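Local coordinates for solute carrier family 15 member 1 (Mus musculus, PDB 5A9D), which takes up di- and tripeptides with protons across the intestinal cell membrane, and is represented here by its extracellular domain alone, at residues I99-T104 / Y165-R170. Sequence-based numbering, arbitrary orientation.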
ATOM      1  N   ILE A  99      -1.606  -2.944  14.452  1.00 30.00           N
ATOM      2  CA  ILE A  99      -2.178  -4.281  14.349  1.00 29.05           C
ATOM      3  C   ILE A  99      -2.752  -4.475  12.948  1.00 30.63           C
ATOM      4  O   ILE A  99      -3.493  -3.628  12.459  1.00 28.68           O
ATOM      5  CB  ILE A  99      -3.243  -4.568  15.456  1.00 32.47           C
ATOM      6  CG1 ILE A  99      -2.633  -4.506  16.875  1.00 36.66           C
ATOM      7  CG2 ILE A  99      -3.976  -5.919  15.230  1.00 30.59           C
ATOM      8  CD1 ILE A  99      -3.697  -4.450  18.026  1.00 45.83           C
ATOM      9  N   ARG A 100      -2.419  -5.598  12.320  1.00 27.03           N
ATOM     10  CA  ARG A 100      -3.014  -5.957  11.034  1.00 25.97           C
ATOM     11  C   ARG A 100      -3.557  -7.387  11.174  1.00 28.63           C
ATOM     12  O   ARG A 100      -3.144  -8.124  12.069  1.00 26.29           O
ATOM     13  CB  ARG A 100      -2.016  -5.829   9.864  1.00 25.61           C
ATOM     14  CG  ARG A 100      -0.920  -6.870   9.915  1.00 30.12           C
ATOM     15  CD  ARG A 100      -0.145  -6.887   8.632  1.00 33.08           C
ATOM     16  NE  ARG A 100       0.996  -7.777   8.780  1.00 34.96           N
ATOM     17  CZ  ARG A 100       2.021  -7.818   7.947  1.00 50.69           C
ATOM     18  NH1 ARG A 100       2.043  -7.038   6.872  1.00 39.28           N
ATOM     19  NH2 ARG A 100       3.046  -8.622   8.192  1.00 43.90           N
ATOM     20  N   PHE A 101      -4.526  -7.729  10.350  1.00 25.46           N
ATOM     21  CA  PHE A 101      -5.136  -9.046  10.392  1.00 25.93           C
ATOM     22  C   PHE A 101      -4.877  -9.784   9.091  1.00 30.81           C
ATOM     23  O   PHE A 101      -4.873  -9.181   8.026  1.00 28.19           O
ATOM     24  CB  PHE A 101      -6.652  -8.934  10.635  1.00 26.38           C
ATOM     25  CG  PHE A 101      -6.964  -8.554  12.062  1.00 26.63           C
ATOM     26  CD1 PHE A 101      -6.993  -7.214  12.453  1.00 26.54           C
ATOM     27  CD2 PHE A 101      -7.154  -9.539  13.036  1.00 25.49           C
ATOM     28  CE1 PHE A 101      -7.224  -6.869  13.791  1.00 27.58           C
ATOM     29  CE2 PHE A 101      -7.425  -9.196  14.361  1.00 27.82           C
ATOM     30  CZ  PHE A 101      -7.432  -7.869  14.740  1.00 27.08           C
ATOM     31  N   VAL A 102      -4.657 -11.100   9.194  1.00 28.57           N
ATOM     32  CA  VAL A 102      -4.448 -11.952   8.047  1.00 27.93           C
ATOM     33  C   VAL A 102      -5.620 -12.924   8.065  1.00 31.40           C
ATOM     34  O   VAL A 102      -5.847 -13.599   9.070  1.00 30.43           O
ATOM     35  CB  VAL A 102      -3.064 -12.673   8.041  1.00 31.09           C
ATOM     36  CG1 VAL A 102      -3.020 -13.815   7.010  1.00 29.57           C
ATOM     37  CG2 VAL A 102      -1.933 -11.683   7.784  1.00 31.70           C
ATOM     38  N   ASN A 103      -6.322 -13.027   6.934  1.00 27.77           N
ATOM     39  CA  ASN A 103      -7.447 -13.936   6.808  1.00 28.84           C
ATOM     40  C   ASN A 103      -7.008 -15.209   6.110  1.00 34.38           C
ATOM     41  O   ASN A 103      -6.525 -15.132   4.989  1.00 35.72           O
ATOM     42  CB  ASN A 103      -8.596 -13.242   6.055  1.00 28.22           C
ATOM     43  CG  ASN A 103      -9.791 -14.123   5.820  1.00 35.98           C
ATOM     44  OD1 ASN A 103     -10.026 -15.085   6.538  1.00 33.87           O
ATOM     45  ND2 ASN A 103     -10.615 -13.764   4.864  1.00 26.17           N
ATOM     46  N   THR A 104      -7.158 -16.383   6.753  1.00 33.38           N
ATOM     47  CA  THR A 104      -6.820 -17.650   6.073  1.00 35.15           C
ATOM     48  C   THR A 104      -8.088 -18.393   5.637  1.00 41.87           C
ATOM     49  O   THR A 104      -7.992 -19.468   5.075  1.00 43.17           O
ATOM     50  CB  THR A 104      -5.903 -18.548   6.919  1.00 40.70           C
ATOM     51  OG1 THR A 104      -6.656 -19.103   7.993  1.00 36.18           O
ATOM     52  CG2 THR A 104      -4.667 -17.823   7.437  1.00 36.80           C
ATOM     53  N   TYR A 165       1.883  -6.031  15.456  1.00 38.92           N
ATOM     54  CA  TYR A 165       1.442  -7.422  15.493  1.00 39.08           C
ATOM     55  C   TYR A 165       0.603  -7.763  14.286  1.00 37.39           C
ATOM     56  O   TYR A 165      -0.083  -6.904  13.737  1.00 33.30           O
ATOM     57  CB  TYR A 165       0.621  -7.722  16.769  1.00 43.23           C
ATOM     58  CG  TYR A 165       1.310  -7.365  18.070  1.00 52.55           C
ATOM     59  CD1 TYR A 165       2.151  -8.272  18.706  1.00 57.90           C
ATOM     60  CD2 TYR A 165       1.119  -6.121  18.664  1.00 55.34           C
ATOM     61  CE1 TYR A 165       2.802  -7.941  19.892  1.00 62.15           C
ATOM     62  CE2 TYR A 165       1.743  -5.788  19.859  1.00 60.19           C
ATOM     63  CZ  TYR A 165       2.590  -6.699  20.463  1.00 74.15           C
ATOM     64  OH  TYR A 165       3.206  -6.354  21.638  1.00 85.69           O
ATOM     65  N   THR A 166       0.643  -9.046  13.905  1.00 35.94           N
ATOM     66  CA  THR A 166      -0.146  -9.637  12.837  1.00 34.10           C
ATOM     67  C   THR A 166      -0.992 -10.694  13.523  1.00 35.62           C
ATOM     68  O   THR A 166      -0.471 -11.585  14.189  1.00 35.56           O
ATOM     69  CB  THR A 166       0.743 -10.238  11.755  1.00 39.82           C
ATOM     70  OG1 THR A 166       1.449  -9.200  11.109  1.00 38.09           O
ATOM     71  CG2 THR A 166      -0.055 -10.962  10.687  1.00 36.50           C
ATOM     72  N   TYR A 167      -2.282 -10.550  13.398  1.00 30.75           N
ATOM     73  CA  TYR A 167      -3.238 -11.494  13.974  1.00 30.95           C
ATOM     74  C   TYR A 167      -3.749 -12.367  12.837  1.00 33.72           C
ATOM     75  O   TYR A 167      -4.312 -11.848  11.872  1.00 31.45           O
ATOM     76  CB  TYR A 167      -4.354 -10.685  14.673  1.00 33.11           C
ATOM     77  CG  TYR A 167      -3.964 -10.124  16.030  1.00 39.19           C
ATOM     78  CD1 TYR A 167      -2.646  -9.773  16.315  1.00 42.62           C
ATOM     79  CD2 TYR A 167      -4.898 -10.010  17.053  1.00 42.79           C
ATOM     80  CE1 TYR A 167      -2.270  -9.328  17.590  1.00 45.36           C
ATOM     81  CE2 TYR A 167      -4.531  -9.571  18.330  1.00 45.25           C
ATOM     82  CZ  TYR A 167      -3.220  -9.217  18.588  1.00 46.64           C
ATOM     83  OH  TYR A 167      -2.872  -8.765  19.841  1.00 50.37           O
ATOM     84  N   VAL A 168      -3.411 -13.665  12.867  1.00 30.40           N
ATOM     85  CA  VAL A 168      -3.796 -14.602  11.795  1.00 29.56           C
ATOM     86  C   VAL A 168      -5.087 -15.296  12.201  1.00 31.48           C
ATOM     87  O   VAL A 168      -5.120 -15.977  13.209  1.00 32.65           O
ATOM     88  CB  VAL A 168      -2.653 -15.612  11.446  1.00 34.73           C
ATOM     89  CG1 VAL A 168      -3.132 -16.671  10.457  1.00 34.76           C
ATOM     90  CG2 VAL A 168      -1.418 -14.896  10.900  1.00 34.76           C
ATOM     91  N   ILE A 169      -6.136 -15.136  11.394  1.00 28.25           N
ATOM     92  CA  ILE A 169      -7.450 -15.717  11.632  1.00 27.05           C
ATOM     93  C   ILE A 169      -7.524 -17.045  10.918  1.00 33.83           C
ATOM     94  O   ILE A 169      -7.345 -17.074   9.703  1.00 34.07           O
ATOM     95  CB  ILE A 169      -8.538 -14.735  11.111  1.00 28.21           C
ATOM     96  CG1 ILE A 169      -8.394 -13.340  11.807  1.00 28.24           C
ATOM     97  CG2 ILE A 169      -9.970 -15.365  11.261  1.00 26.82           C
ATOM     98  CD1 ILE A 169      -9.237 -12.177  11.056  1.00 30.09           C
ATOM     99  N   ARG A 170      -7.853 -18.134  11.639  1.00 32.55           N
ATOM    100  CA  ARG A 170      -8.003 -19.465  11.025  1.00 33.19           C
ATOM    101  C   ARG A 170      -9.159 -20.233  11.624  1.00 35.93           C
ATOM    102  O   ARG A 170      -9.688 -19.827  12.669  1.00 34.42           O
ATOM    103  CB  ARG A 170      -6.713 -20.281  11.195  1.00 33.38           C
ATOM    104  CG  ARG A 170      -6.279 -20.482  12.650  1.00 38.51           C
ATOM    105  CD  ARG A 170      -5.384 -21.695  12.765  1.00 60.51           C
ATOM    106  NE  ARG A 170      -4.399 -21.540  13.831  1.00 77.97           N
ATOM    107  CZ  ARG A 170      -3.712 -22.545  14.364  1.00 98.79           C
ATOM    108  NH1 ARG A 170      -3.923 -23.794  13.957  1.00 88.84           N
ATOM    109  NH2 ARG A 170      -2.816 -22.314  15.314  1.00 84.87           N
TER
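Tyr167 turns the edge of its ring toward the face of Phe101 in an offset edge-to-face pair, centroids 5.5 Å apart and planes at 75°. Tyr167 CB sits 3.4 Å from both Phe101 CE2 and CD2, while Ile169 CD1 approaches the Phe101 ring obliquely. Over one face of the Tyr167 ring, near its rim, lies Ile99 CG2; Ile99 CG1 meets the edge of the Tyr165 ring. On the other side of the sheet, Arg100 CG stands between the backbone N and carbonyl carbon (chi1 69°), and the extended chain brings NE to Thr166 OG1 at 2.8 Å, nearly in the guanidinium plane. Asp184 also bonds that hydroxyl, and Asp86 of the second subunit forms a salt bridge with Arg100 NH1. An alanine in place of Arg100 would probably leave Thr166 OG1 without this donor and Asp86 of the second subunit without its charged mate. Farther along this face, Val102 CG2 packs on Thr166 CG2 at 3.5 Å and Thr104 CG2 on Val168 CG1. Regular parallel bonding, such as Val102 N to Tyr167 O and Ile169 N to Val102 O, fixes the register. At the end, Ile169 O accepts both Thr104 N and Thr104 OG1, the hydroxyl using a carbonyl lone pair at 2.7 Å. The strands are the central parallel pair of a mixed sheet in an immunoglobulin-like domain, flanked by antiparallel strands 125-132 and 177-184. Phe101 and Ile169 face the sandwich core, against Ile111 and Val109 of strand 109-113, whereas Arg100 and Val102 meet the second subunit.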